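Local atomic coordinates of alkane monooxygenase (Geobacillus thermodenitrificans, PDB entry 3B9O), a protein that belongs to the luciferase-like monooxygenases, a TIM-barrel family, and binds flavin mononucleotide. Residues Leu54-Val59 against Phe101-Ser106; Thr107-Pro112 against Val135-Pro140; Ile130-Val135 against Glu163-Cys168; Tyr158-Glu163 against Gly203-Val208. All blocks are in the same frame, centred on the assembly; numbering follows the deposited sequence.

Contact 1 (Leu54-Val59 against Phe101-Ser106); sequences LFLADV and FAVTFS. With FMN (flavin mononucleotide), chain C.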
# COMPACT_ATOMS: atom_id res chain seq x y z
N LEU A 54 0.05 -5.06 -7.47
CA LEU A 54 1.29 -5.09 -6.72
C LEU A 54 1.26 -3.87 -5.83
O LEU A 54 1.15 -2.75 -6.35
CB LEU A 54 2.45 -4.95 -7.71
CG LEU A 54 3.86 -5.41 -7.35
CD1 LEU A 54 4.92 -4.44 -7.67
CD2 LEU A 54 4.11 -6.22 -6.06
N PHE A 55 1.38 -4.07 -4.51
CA PHE A 55 1.30 -2.97 -3.54
C PHE A 55 2.70 -2.74 -2.99
O PHE A 55 3.27 -3.61 -2.32
CB PHE A 55 0.28 -3.31 -2.41
CG PHE A 55 0.02 -2.19 -1.42
CD1 PHE A 55 -1.26 -1.68 -1.25
CD2 PHE A 55 1.04 -1.66 -0.63
CE1 PHE A 55 -1.53 -0.64 -0.31
CE2 PHE A 55 0.78 -0.59 0.31
CZ PHE A 55 -0.50 -0.11 0.46
N LEU A 56 3.28 -1.60 -3.33
CA LEU A 56 4.67 -1.31 -2.93
C LEU A 56 4.68 -0.36 -1.72
O LEU A 56 4.20 0.78 -1.80
CB LEU A 56 5.45 -0.70 -4.10
CG LEU A 56 5.78 -1.70 -5.20
CD1 LEU A 56 5.84 -0.95 -6.55
CD2 LEU A 56 7.07 -2.41 -4.85
N ALA A 57 5.21 -0.86 -0.63
CA ALA A 57 5.56 -0.02 0.54
C ALA A 57 6.78 0.85 0.19
O ALA A 57 7.44 0.66 -0.86
CB ALA A 57 5.87 -0.91 1.75
N ASP A 58 7.05 1.83 1.04
CA ASP A 58 8.24 2.65 0.89
C ASP A 58 8.57 3.37 2.17
O ASP A 58 7.68 3.65 3.00
CB ASP A 58 8.05 3.74 -0.17
CG ASP A 58 9.36 4.37 -0.60
OD1 ASP A 58 10.42 3.65 -0.64
OD2 ASP A 58 9.34 5.58 -0.92
N VAL A 59 9.85 3.71 2.31
CA VAL A 59 10.29 4.63 3.37
C VAL A 59 11.42 5.47 2.77
O VAL A 59 12.19 4.98 1.92
CB VAL A 59 10.85 3.89 4.67
CG1 VAL A 59 9.78 3.05 5.38
CG2 VAL A 59 12.14 3.07 4.37
N PHE A 101 -0.99 -1.14 -9.87
CA PHE A 101 0.23 -0.86 -9.08
C PHE A 101 -0.13 0.20 -8.06
O PHE A 101 -0.58 1.28 -8.45
CB PHE A 101 1.37 -0.38 -9.99
CG PHE A 101 1.74 -1.39 -11.04
CD1 PHE A 101 1.14 -1.34 -12.31
CD2 PHE A 101 2.57 -2.44 -10.74
CE1 PHE A 101 1.43 -2.32 -13.25
CE2 PHE A 101 2.87 -3.41 -11.70
CZ PHE A 101 2.29 -3.35 -12.93
N ALA A 102 0.02 -0.13 -6.78
CA ALA A 102 -0.22 0.86 -5.74
C ALA A 102 1.16 1.20 -5.20
O ALA A 102 1.87 0.31 -4.80
CB ALA A 102 -1.12 0.31 -4.65
N VAL A 103 1.51 2.48 -5.19
CA VAL A 103 2.80 2.97 -4.76
C VAL A 103 2.61 3.84 -3.54
O VAL A 103 1.77 4.77 -3.51
CB VAL A 103 3.60 3.75 -5.87
CG1 VAL A 103 4.03 2.82 -7.01
CG2 VAL A 103 2.83 4.99 -6.44
N THR A 104 3.37 3.50 -2.51
CA THR A 104 3.42 4.30 -1.27
C THR A 104 4.29 5.51 -1.57
O THR A 104 5.36 5.39 -2.17
CB THR A 104 3.99 3.49 -0.07
OG1 THR A 104 3.11 2.41 0.24
CG2 THR A 104 4.20 4.38 1.21
N PHE A 105 3.80 6.68 -1.16
CA PHE A 105 4.53 7.94 -1.34
C PHE A 105 4.03 8.93 -0.27
O PHE A 105 2.83 9.12 -0.09
CB PHE A 105 4.34 8.51 -2.75
CG PHE A 105 4.86 9.93 -2.88
CD1 PHE A 105 4.00 11.02 -2.70
CD2 PHE A 105 6.22 10.17 -3.10
CE1 PHE A 105 4.48 12.33 -2.80
CE2 PHE A 105 6.71 11.47 -3.22
CZ PHE A 105 5.83 12.56 -3.06
N SER A 106 4.97 9.52 0.44
CA SER A 106 4.71 10.41 1.57
C SER A 106 4.34 11.84 1.17
O SER A 106 4.94 12.43 0.26
CB SER A 106 5.97 10.46 2.45
OG SER A 106 5.76 11.28 3.55
N1 FMN C . 4.41 3.88 6.63
C2 FMN C . 5.34 4.12 5.68
O2 FMN C . 6.08 5.13 5.82
N3 FMN C . 5.44 3.25 4.63
C4 FMN C . 4.61 2.16 4.51
O4 FMN C . 4.71 1.39 3.53
C4A FMN C . 3.64 1.91 5.49
N5 FMN C . 2.78 0.85 5.43
C5A FMN C . 1.85 0.66 6.43
C6 FMN C . 0.96 -0.43 6.42
C7 FMN C . 0.01 -0.60 7.44
C7M FMN C . -0.95 -1.77 7.44
C8 FMN C . -0.05 0.31 8.49
C8M FMN C . -1.06 0.14 9.60
C9 FMN C . 0.84 1.40 8.52
C9A FMN C . 1.79 1.58 7.50
N10 FMN C . 2.65 2.63 7.54
C10 FMN C . 3.56 2.81 6.56
C1' FMN C . 2.62 3.62 8.64
C2' FMN C . 1.80 4.85 8.20
O2' FMN C . 1.36 4.72 6.85
C3' FMN C . 2.53 6.20 8.33
O3' FMN C . 3.87 6.19 7.79
C4' FMN C . 2.43 6.81 9.75
O4' FMN C . 3.71 7.17 10.27
C5' FMN C . 1.74 5.91 10.79
O5' FMN C . 0.37 6.28 10.73
P FMN C . -0.62 6.21 11.99
O1P FMN C . 0.22 6.71 13.16
O2P FMN C . -1.75 7.10 11.57
O3P FMN C . -0.97 4.75 12.19
O HOH W 1 7.60 6.80 -2.58
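L56 and T104 meet between two neighbouring parallel strands of the TIM barrel, 54-57 and 101-106, close to the FMN site. T104 joins them twice over: its OG1 stands anti to the carbonyl carbon, beside the backbone N (chi1 -64°), which brings the hydroxyl to the carbonyl that the amide of T104 already meets. OG1 donates to L56 O at 2.8 Å, bent off the carbonyl direction (C=O...donor angle 129°), and T104 N donates to L56 O as well. OG1 has a further partner in N133 ND2 on the next strand. Upstream, A102 N bonds L54 O and L56 N bonds A102 O. On the sheet face carrying F55 and A102, the F55 ring, its CG anti to the backbone N (chi1 -175°), sets CD1 3.9 Å from A102 CB and CE2 3.8 Å from T104 OG1; Y225 and F245 meet this ring edge-to-face. On the other face L54 CB lies 3.9 Å from F101 CD2, and L56 CD1 lies 4.2 Å from V103 CG1, beside M92 and I89 of helix 89-94. Beyond A57, D58 O takes a 2.8 Å hydrogen bond from N3 of FMN, and one water donates both to D58 OD2 and to T104 O, 2.7 Å from each.

Contact 2 (Thr107-Pro112 against Val135-Pro140); sequences TTYEHP and VTSHLP. With FMN (flavin mononucleotide), chain C.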
# COMPACT_ATOMS: atom_id res chain seq x y z
N THR A 107 3.35 12.40 1.87
CA THR A 107 2.95 13.81 1.77
C THR A 107 3.89 14.81 2.51
O THR A 107 3.72 16.04 2.41
CB THR A 107 1.50 13.99 2.31
OG1 THR A 107 1.38 13.42 3.62
CG2 THR A 107 0.47 13.30 1.39
N THR A 108 4.88 14.30 3.21
CA THR A 108 5.56 15.11 4.22
C THR A 108 6.74 15.91 3.65
O THR A 108 7.01 17.00 4.15
CB THR A 108 5.95 14.24 5.43
OG1 THR A 108 4.77 13.60 5.93
CG2 THR A 108 6.57 15.07 6.56
N TYR A 109 7.39 15.38 2.59
CA TYR A 109 8.69 15.92 2.14
C TYR A 109 8.67 16.64 0.78
O TYR A 109 9.12 17.78 0.68
CB TYR A 109 9.81 14.83 2.21
CG TYR A 109 9.85 14.17 3.57
CD1 TYR A 109 10.25 14.90 4.71
CD2 TYR A 109 9.44 12.85 3.74
CE1 TYR A 109 10.25 14.33 5.98
CE2 TYR A 109 9.44 12.25 5.02
CZ TYR A 109 9.84 13.01 6.12
OH TYR A 109 9.84 12.43 7.37
N GLU A 110 8.11 16.00 -0.24
CA GLU A 110 8.28 16.51 -1.61
C GLU A 110 7.00 17.21 -2.13
O GLU A 110 5.88 16.78 -1.81
CB GLU A 110 8.73 15.38 -2.55
CG GLU A 110 10.00 14.58 -2.07
CD GLU A 110 10.22 13.32 -2.91
OE1 GLU A 110 10.34 12.18 -2.34
OE2 GLU A 110 10.25 13.47 -4.16
N HIS A 111 7.18 18.25 -2.93
CA HIS A 111 6.08 19.16 -3.30
C HIS A 111 5.02 18.45 -4.13
O HIS A 111 5.35 17.66 -5.03
CB HIS A 111 6.62 20.40 -4.04
CG HIS A 111 5.60 21.48 -4.24
ND1 HIS A 111 5.49 22.56 -3.39
CD2 HIS A 111 4.60 21.61 -5.14
CE1 HIS A 111 4.49 23.34 -3.78
NE2 HIS A 111 3.92 22.77 -4.84
N PRO A 112 3.73 18.73 -3.85
CA PRO A 112 2.65 18.12 -4.64
C PRO A 112 2.64 18.38 -6.15
O PRO A 112 2.07 17.58 -6.87
CB PRO A 112 1.36 18.69 -3.98
CG PRO A 112 1.85 19.94 -3.27
CD PRO A 112 3.19 19.57 -2.75
N VAL A 135 0.60 8.35 2.70
CA VAL A 135 1.26 8.07 3.96
C VAL A 135 1.81 9.41 4.52
O VAL A 135 2.00 10.36 3.76
CB VAL A 135 2.37 7.02 3.63
CG1 VAL A 135 3.69 7.36 4.23
CG2 VAL A 135 1.86 5.60 3.91
N THR A 136 2.00 9.50 5.84
CA THR A 136 2.70 10.64 6.46
C THR A 136 4.15 10.37 6.90
O THR A 136 4.90 11.31 7.07
CB THR A 136 1.97 11.19 7.72
OG1 THR A 136 1.64 10.10 8.58
CG2 THR A 136 0.68 11.92 7.33
N SER A 137 4.57 9.13 7.13
CA SER A 137 6.00 8.92 7.53
C SER A 137 6.29 9.24 9.02
O SER A 137 5.76 10.20 9.59
CB SER A 137 6.97 9.77 6.68
OG SER A 137 6.88 9.46 5.29
N HIS A 138 7.16 8.45 9.63
CA HIS A 138 7.32 8.51 11.08
C HIS A 138 8.76 8.27 11.45
O HIS A 138 9.04 7.95 12.61
CB HIS A 138 6.47 7.41 11.72
CG HIS A 138 6.58 6.10 11.01
ND1 HIS A 138 5.60 5.63 10.16
CD2 HIS A 138 7.57 5.18 10.99
CE1 HIS A 138 5.97 4.46 9.67
NE2 HIS A 138 7.16 4.16 10.15
N LEU A 139 9.66 8.37 10.46
CA LEU A 139 11.08 8.06 10.67
C LEU A 139 11.90 9.35 10.62
O LEU A 139 12.02 9.95 9.55
CB LEU A 139 11.57 7.02 9.66
CG LEU A 139 11.00 5.58 9.74
CD1 LEU A 139 11.33 4.80 8.48
CD2 LEU A 139 11.49 4.82 10.95
N PRO A 140 12.43 9.79 11.79
CA PRO A 140 13.09 11.11 11.94
C PRO A 140 14.27 11.44 11.02
O PRO A 140 14.52 12.62 10.78
CB PRO A 140 13.55 11.13 13.42
CG PRO A 140 13.54 9.68 13.84
CD PRO A 140 12.39 9.06 13.08
N1 FMN C . 4.41 3.88 6.63
C2 FMN C . 5.34 4.12 5.68
O2 FMN C . 6.08 5.13 5.82
N3 FMN C . 5.44 3.25 4.63
C4 FMN C . 4.61 2.16 4.51
O4 FMN C . 4.71 1.39 3.53
C4A FMN C . 3.64 1.91 5.49
N5 FMN C . 2.78 0.85 5.43
C5A FMN C . 1.85 0.66 6.43
C6 FMN C . 0.96 -0.43 6.42
C7 FMN C . 0.01 -0.60 7.44
C7M FMN C . -0.95 -1.77 7.44
C8 FMN C . -0.05 0.31 8.49
C8M FMN C . -1.06 0.14 9.60
C9 FMN C . 0.84 1.40 8.52
C9A FMN C . 1.79 1.58 7.50
N10 FMN C . 2.65 2.63 7.54
C10 FMN C . 3.56 2.81 6.56
C1' FMN C . 2.62 3.62 8.64
C2' FMN C . 1.80 4.85 8.20
O2' FMN C . 1.36 4.72 6.85
C3' FMN C . 2.53 6.20 8.33
O3' FMN C . 3.87 6.19 7.79
C4' FMN C . 2.43 6.81 9.75
O4' FMN C . 3.71 7.17 10.27
C5' FMN C . 1.74 5.91 10.79
O5' FMN C . 0.37 6.28 10.73
P FMN C . -0.62 6.21 11.99
O1P FMN C . 0.22 6.71 13.16
O2P FMN C . -1.75 7.10 11.57
O3P FMN C . -0.97 4.75 12.19
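T107 and V135 join the loops that follow two adjacent barrel strands, 100-106 and 130-135. Two well-defined hydrogen bonds join the loops. T107 N donates to V135 O at 3.1 Å in a nearly straight bond; T108 OG1 donates to T136 O at 2.6 Å, approaching well off the C=O direction (127°) and tilted from the carbonyl plane. That hydroxyl stands anti to its own carbonyl carbon (chi1 -56°), which turns it to the facing loop. The van der Waals contacts are looser. T107 OG1 is 4.1 Å from T136 CG2, the two side chains crossing at a slant, and Y109 CE2 lies 3.9 Å from S137 CB. The polar ends of this last pair are engaged outside the two loops, Y109 OH with D143 and S137 OG with S106. A third set of contacts reaches FMN: S137 N donates to O3' at 3.1 Å, V135 CG1 is 3.6 Å from O2 of FMN, and H138 lies beside the ribityl chain. The backbone of 135-137 is thus shared out by its chemistry, with two carbonyls accepting from the threonine loop and an amide turned to a ribityl hydroxyl, so the loop at 107-108 forms a second shell behind the FMN site.

Contact 3 (Ile130-Val135 against Glu163-Cys168); sequences IAWNVV and EYLEVC. With FMN (flavin mononucleotide), chain C.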
# COMPACT_ATOMS: atom_id res chain seq x y z
N ILE A 130 -2.87 2.75 -11.96
CA ILE A 130 -2.06 3.30 -10.88
C ILE A 130 -2.91 3.66 -9.61
O ILE A 130 -4.07 4.11 -9.71
CB ILE A 130 -1.19 4.54 -11.36
CG1 ILE A 130 -0.02 4.82 -10.41
CG2 ILE A 130 -2.04 5.83 -11.53
CD1 ILE A 130 1.07 3.72 -10.38
N ALA A 131 -2.30 3.45 -8.45
CA ALA A 131 -2.90 3.77 -7.17
C ALA A 131 -1.82 4.38 -6.31
O ALA A 131 -0.63 4.13 -6.52
CB ALA A 131 -3.46 2.51 -6.52
N TRP A 132 -2.25 5.23 -5.38
CA TRP A 132 -1.35 5.90 -4.47
C TRP A 132 -1.73 5.60 -3.03
O TRP A 132 -2.84 5.94 -2.57
CB TRP A 132 -1.32 7.41 -4.78
CG TRP A 132 -0.57 8.27 -3.79
CD1 TRP A 132 0.48 7.88 -2.96
CD2 TRP A 132 -0.79 9.67 -3.54
NE1 TRP A 132 0.89 8.98 -2.19
CE2 TRP A 132 0.13 10.07 -2.52
CE3 TRP A 132 -1.70 10.61 -4.05
CZ2 TRP A 132 0.18 11.40 -2.01
CZ3 TRP A 132 -1.65 11.93 -3.56
CH2 TRP A 132 -0.69 12.31 -2.57
N ASN A 133 -0.80 4.97 -2.33
CA ASN A 133 -0.90 4.80 -0.88
C ASN A 133 -0.36 6.04 -0.16
O ASN A 133 0.85 6.26 -0.06
CB ASN A 133 -0.25 3.51 -0.39
CG ASN A 133 -0.38 3.32 1.14
OD1 ASN A 133 -1.44 3.57 1.72
ND2 ASN A 133 0.69 2.88 1.78
N VAL A 134 -1.30 6.85 0.32
CA VAL A 134 -1.03 8.13 0.97
C VAL A 134 -0.60 7.87 2.39
O VAL A 134 -1.31 7.25 3.17
CB VAL A 134 -2.27 9.04 0.99
CG1 VAL A 134 -1.90 10.40 1.66
CG2 VAL A 134 -2.75 9.26 -0.40
N VAL A 135 0.60 8.35 2.70
CA VAL A 135 1.26 8.07 3.96
C VAL A 135 1.81 9.41 4.52
O VAL A 135 2.00 10.36 3.76
CB VAL A 135 2.37 7.02 3.63
CG1 VAL A 135 3.69 7.36 4.23
CG2 VAL A 135 1.86 5.60 3.91
N GLU A 163 -4.14 18.97 2.85
CA GLU A 163 -3.98 20.06 1.89
C GLU A 163 -3.18 19.56 0.66
O GLU A 163 -3.43 20.01 -0.44
CB GLU A 163 -3.22 21.24 2.52
CG GLU A 163 -3.40 22.52 1.73
CD GLU A 163 -2.54 23.66 2.21
OE1 GLU A 163 -2.29 23.80 3.43
OE2 GLU A 163 -2.10 24.41 1.36
N TYR A 164 -2.25 18.62 0.89
CA TYR A 164 -1.48 17.99 -0.17
C TYR A 164 -2.47 17.33 -1.18
O TYR A 164 -2.37 17.53 -2.40
CB TYR A 164 -0.53 16.95 0.46
CG TYR A 164 0.61 16.52 -0.44
CD1 TYR A 164 1.93 16.88 -0.14
CD2 TYR A 164 0.36 15.77 -1.62
CE1 TYR A 164 3.00 16.52 -0.94
CE2 TYR A 164 1.45 15.40 -2.46
CZ TYR A 164 2.76 15.78 -2.10
OH TYR A 164 3.80 15.44 -2.93
N LEU A 165 -3.37 16.52 -0.65
CA LEU A 165 -4.45 15.91 -1.46
C LEU A 165 -5.36 16.96 -2.10
O LEU A 165 -5.75 16.81 -3.25
CB LEU A 165 -5.22 14.89 -0.64
CG LEU A 165 -4.62 13.46 -0.57
CD1 LEU A 165 -5.55 12.65 0.27
CD2 LEU A 165 -4.50 12.83 -1.96
N GLU A 166 -5.69 18.04 -1.37
CA GLU A 166 -6.52 19.14 -1.91
C GLU A 166 -5.88 19.61 -3.22
O GLU A 166 -6.56 19.74 -4.25
CB GLU A 166 -6.59 20.33 -0.90
CG GLU A 166 -7.74 21.35 -1.17
CD GLU A 166 -7.75 22.69 -0.31
OE1 GLU A 166 -8.53 23.60 -0.74
OE2 GLU A 166 -7.03 22.86 0.75
N VAL A 167 -4.57 19.87 -3.16
CA VAL A 167 -3.76 20.36 -4.30
C VAL A 167 -3.77 19.37 -5.46
O VAL A 167 -4.05 19.75 -6.60
CB VAL A 167 -2.27 20.67 -3.89
CG1 VAL A 167 -1.42 21.01 -5.10
CG2 VAL A 167 -2.21 21.82 -2.83
N CYS A 168 -3.50 18.09 -5.15
CA CYS A 168 -3.50 17.04 -6.17
C CYS A 168 -4.87 16.88 -6.80
O CYS A 168 -5.01 16.88 -8.04
CB CYS A 168 -2.96 15.71 -5.57
SG CYS A 168 -1.20 15.87 -5.19
N1 FMN C . 4.41 3.88 6.63
C2 FMN C . 5.34 4.12 5.68
O2 FMN C . 6.08 5.13 5.82
N3 FMN C . 5.44 3.25 4.63
C4 FMN C . 4.61 2.16 4.51
O4 FMN C . 4.71 1.39 3.53
C4A FMN C . 3.64 1.91 5.49
N5 FMN C . 2.78 0.85 5.43
C5A FMN C . 1.85 0.66 6.43
C6 FMN C . 0.96 -0.43 6.42
C7 FMN C . 0.01 -0.60 7.44
C7M FMN C . -0.95 -1.77 7.44
C8 FMN C . -0.05 0.31 8.49
C8M FMN C . -1.06 0.14 9.60
C9 FMN C . 0.84 1.40 8.52
C9A FMN C . 1.79 1.58 7.50
N10 FMN C . 2.65 2.63 7.54
C10 FMN C . 3.56 2.81 6.56
C1' FMN C . 2.62 3.62 8.64
C2' FMN C . 1.80 4.85 8.20
O2' FMN C . 1.36 4.72 6.85
C3' FMN C . 2.53 6.20 8.33
O3' FMN C . 3.87 6.19 7.79
C4' FMN C . 2.43 6.81 9.75
O4' FMN C . 3.71 7.17 10.27
C5' FMN C . 1.74 5.91 10.79
O5' FMN C . 0.37 6.28 10.73
P FMN C . -0.62 6.21 11.99
O1P FMN C . 0.22 6.71 13.16
O2P FMN C . -1.75 7.10 11.57
O3P FMN C . -0.97 4.75 12.19
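W132 drives its indole from strand 130-135 into helix 163-168, meeting L165 and Y164 there. The CA-CB bond points toward the helix, with CG anti to the backbone N (chi1 172°). On the five-membered ring, NE1 is hydrogen-bonded to F105 O of the neighbouring strand. Over one face of the indole sits V134 CG2, 3.6 Å above the plane, two residues on and on the same side of the strand. CE3 begins the helix contact, 4.1 Å from L165 CD2; at CZ3 the gap to L165 CD2 narrows to 3.4 Å, a tight fit between side chains that run past each other in opposite senses. CZ3 also comes within 4.3 Å of C168 SG, an oblique sulfur-aromatic contact. At the tip, CH2 is 3.7 Å from Y164 CD2, which lies near the indole plane at its edge; the two ring planes make 60°, an oblique pairing. Y164 OH goes on to bond E110 O. The indole therefore lies between the barrel wall and the outer helices: helix 163-168 covers strand 130-135 at an axis distance of 11.2 Å, running roughly antiparallel to it (147°), while H115 of helix 112-125 packs edge-to-face with W132.

Contact 4 (Tyr158-Glu163 against Gly203-Val208); sequences YDLADE and GKYFEV. With FMN (flavin mononucleotide), chain C.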
# COMPACT_ATOMS: atom_id res chain seq x y z
N TYR A 158 -0.90 14.90 9.24
CA TYR A 158 -2.16 14.56 8.55
C TYR A 158 -2.93 15.78 8.04
O TYR A 158 -3.58 15.71 6.99
CB TYR A 158 -3.06 13.68 9.43
CG TYR A 158 -2.70 12.21 9.39
CD1 TYR A 158 -2.02 11.60 10.43
CD2 TYR A 158 -3.02 11.44 8.27
CE1 TYR A 158 -1.68 10.23 10.37
CE2 TYR A 158 -2.68 10.08 8.19
CZ TYR A 158 -2.01 9.47 9.23
OH TYR A 158 -1.69 8.12 9.13
N ASP A 159 -2.85 16.90 8.75
CA ASP A 159 -3.40 18.15 8.23
C ASP A 159 -2.67 18.59 6.95
O ASP A 159 -3.30 19.07 6.01
CB ASP A 159 -3.29 19.25 9.29
CG ASP A 159 -4.10 18.94 10.56
OD1 ASP A 159 -5.16 18.29 10.48
OD2 ASP A 159 -3.67 19.38 11.62
N LEU A 160 -1.35 18.45 6.95
CA LEU A 160 -0.54 18.72 5.77
C LEU A 160 -0.96 17.79 4.61
O LEU A 160 -1.16 18.24 3.46
CB LEU A 160 0.95 18.56 6.12
CG LEU A 160 1.94 18.48 4.94
CD1 LEU A 160 1.90 19.74 4.09
CD2 LEU A 160 3.33 18.24 5.46
N ALA A 161 -1.12 16.50 4.92
CA ALA A 161 -1.64 15.56 3.95
C ALA A 161 -3.02 15.96 3.38
O ALA A 161 -3.26 15.79 2.17
CB ALA A 161 -1.68 14.17 4.57
N ASP A 162 -3.94 16.46 4.23
CA ASP A 162 -5.21 16.96 3.75
C ASP A 162 -5.02 17.98 2.62
O ASP A 162 -5.62 17.85 1.55
CB ASP A 162 -6.00 17.63 4.89
CG ASP A 162 -6.78 16.64 5.72
OD1 ASP A 162 -6.84 16.83 6.96
OD2 ASP A 162 -7.38 15.69 5.16
N GLU A 163 -4.14 18.97 2.85
CA GLU A 163 -3.98 20.06 1.89
C GLU A 163 -3.18 19.56 0.66
O GLU A 163 -3.43 20.01 -0.44
CB GLU A 163 -3.22 21.24 2.52
CG GLU A 163 -3.40 22.52 1.73
CD GLU A 163 -2.54 23.66 2.21
OE1 GLU A 163 -2.29 23.80 3.43
OE2 GLU A 163 -2.10 24.41 1.36
N GLY A 203 -3.33 27.93 0.65
CA GLY A 203 -3.66 27.36 1.94
C GLY A 203 -2.52 27.58 2.90
O GLY A 203 -1.57 28.29 2.58
N LYS A 204 -2.59 26.91 4.05
CA LYS A 204 -1.57 27.04 5.07
C LYS A 204 -0.18 26.54 4.64
O LYS A 204 0.84 27.18 4.97
CB LYS A 204 -2.02 26.30 6.32
CG LYS A 204 -0.97 26.09 7.40
CD LYS A 204 -1.63 25.55 8.65
CE LYS A 204 -0.72 25.70 9.84
NZ LYS A 204 -1.35 24.96 10.95
N TYR A 205 -0.14 25.40 3.94
CA TYR A 205 1.13 24.80 3.56
C TYR A 205 1.55 25.09 2.13
O TYR A 205 2.73 25.16 1.85
CB TYR A 205 1.14 23.28 3.81
CG TYR A 205 0.89 22.93 5.26
CD1 TYR A 205 1.90 23.03 6.21
CD2 TYR A 205 -0.36 22.49 5.68
CE1 TYR A 205 1.67 22.72 7.53
CE2 TYR A 205 -0.60 22.19 7.00
CZ TYR A 205 0.42 22.29 7.90
OH TYR A 205 0.19 21.98 9.21
N PHE A 206 0.59 25.28 1.24
CA PHE A 206 0.87 25.41 -0.19
C PHE A 206 0.23 26.60 -0.86
O PHE A 206 -0.89 27.01 -0.53
CB PHE A 206 0.41 24.11 -0.91
CG PHE A 206 1.09 22.89 -0.39
CD1 PHE A 206 0.36 21.90 0.26
CD2 PHE A 206 2.47 22.73 -0.57
CE1 PHE A 206 0.99 20.76 0.75
CE2 PHE A 206 3.12 21.61 -0.10
CZ PHE A 206 2.38 20.62 0.57
N GLU A 207 0.93 27.10 -1.86
CA GLU A 207 0.42 28.12 -2.75
C GLU A 207 0.75 27.64 -4.17
O GLU A 207 1.92 27.61 -4.57
CB GLU A 207 1.11 29.46 -2.46
CG GLU A 207 0.49 30.65 -3.21
CD GLU A 207 -0.80 31.10 -2.54
OE1 GLU A 207 -0.91 31.04 -1.29
OE2 GLU A 207 -1.72 31.53 -3.27
N VAL A 208 -0.29 27.26 -4.92
CA VAL A 208 -0.14 26.63 -6.24
C VAL A 208 -1.16 27.21 -7.20
O VAL A 208 -2.30 26.77 -7.24
CB VAL A 208 -0.28 25.07 -6.18
CG1 VAL A 208 -0.13 24.45 -7.60
CG2 VAL A 208 0.72 24.48 -5.23
N1 FMN C . 4.41 3.88 6.63
C2 FMN C . 5.34 4.12 5.68
O2 FMN C . 6.08 5.13 5.82
N3 FMN C . 5.44 3.25 4.63
C4 FMN C . 4.61 2.16 4.51
O4 FMN C . 4.71 1.39 3.53
C4A FMN C . 3.64 1.91 5.49
N5 FMN C . 2.78 0.85 5.43
C5A FMN C . 1.85 0.66 6.43
C6 FMN C . 0.96 -0.43 6.42
C7 FMN C . 0.01 -0.60 7.44
C7M FMN C . -0.95 -1.77 7.44
C8 FMN C . -0.05 0.31 8.49
C8M FMN C . -1.06 0.14 9.60
C9 FMN C . 0.84 1.40 8.52
C9A FMN C . 1.79 1.58 7.50
N10 FMN C . 2.65 2.63 7.54
C10 FMN C . 3.56 2.81 6.56
C1' FMN C . 2.62 3.62 8.64
C2' FMN C . 1.80 4.85 8.20
O2' FMN C . 1.36 4.72 6.85
C3' FMN C . 2.53 6.20 8.33
O3' FMN C . 3.87 6.19 7.79
C4' FMN C . 2.43 6.81 9.75
O4' FMN C . 3.71 7.17 10.27
C5' FMN C . 1.74 5.91 10.79
O5' FMN C . 0.37 6.28 10.73
P FMN C . -0.62 6.21 11.99
O1P FMN C . 0.22 6.71 13.16
O2P FMN C . -1.75 7.10 11.57
O3P FMN C . -0.97 4.75 12.19
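E163 grips the turn at 203-206 with both carboxylate oxygens. Y205 N donates to E163 OE1 at 2.7 Å, on the syn side and close to the carboxylate plane; F206 N donates to E163 OE2 at 2.8 Å from above that plane, 36° out of it. H201 NE2 also bonds OE2, so three donors surround the group and would be expected to favour its charged form. The side chain spans the gap fully extended, CG anti to the backbone N (chi1 -162°). Alongside, the Y205 ring is sandwiched: L160 CB stands 4.0 Å above the centre of one face, K204 CG 3.9 Å above the other. L160 CD1 adds a CH-pi contact to the first face and touches F206 CE1 at 3.6 Å, those two side chains crossing at about a right angle. Farther out, D159 OD1 and D162 OD1 form salt bridges to R232, F206 meets H111 edge-to-face, and Y158 OH donates to O2P of FMN at 2.6 Å. G203 N bonding F206 O closes the turn linking antiparallel strands 201-202 and 207-208: a beta-hairpin laid against an outer helix of the TIM barrel, two of its turn amides hydrogen-bonded to a helix carboxylate.

From the N terminus, contact 1 comes first, closing the crossover through helices 71-75 and 89-94 by pairing strands 53-57 and 100-106. Contact 2 opens directly after it, at 107, and closes past helix 112-125 and strand 130-135. Contact 3 opens at 130, before contact 2 is complete, so the two cross, sharing V135. Contact 4 opens at 158, before contact 3 closes on helix 154-174, and they cross too, sharing E163. Backbone bonds between strands 100-106 and 130-135 link contacts 1 and 3. Together the four lead from barrel wall through FMN-side loops and outer helix to the peripheral hairpin, each of them touching FMN.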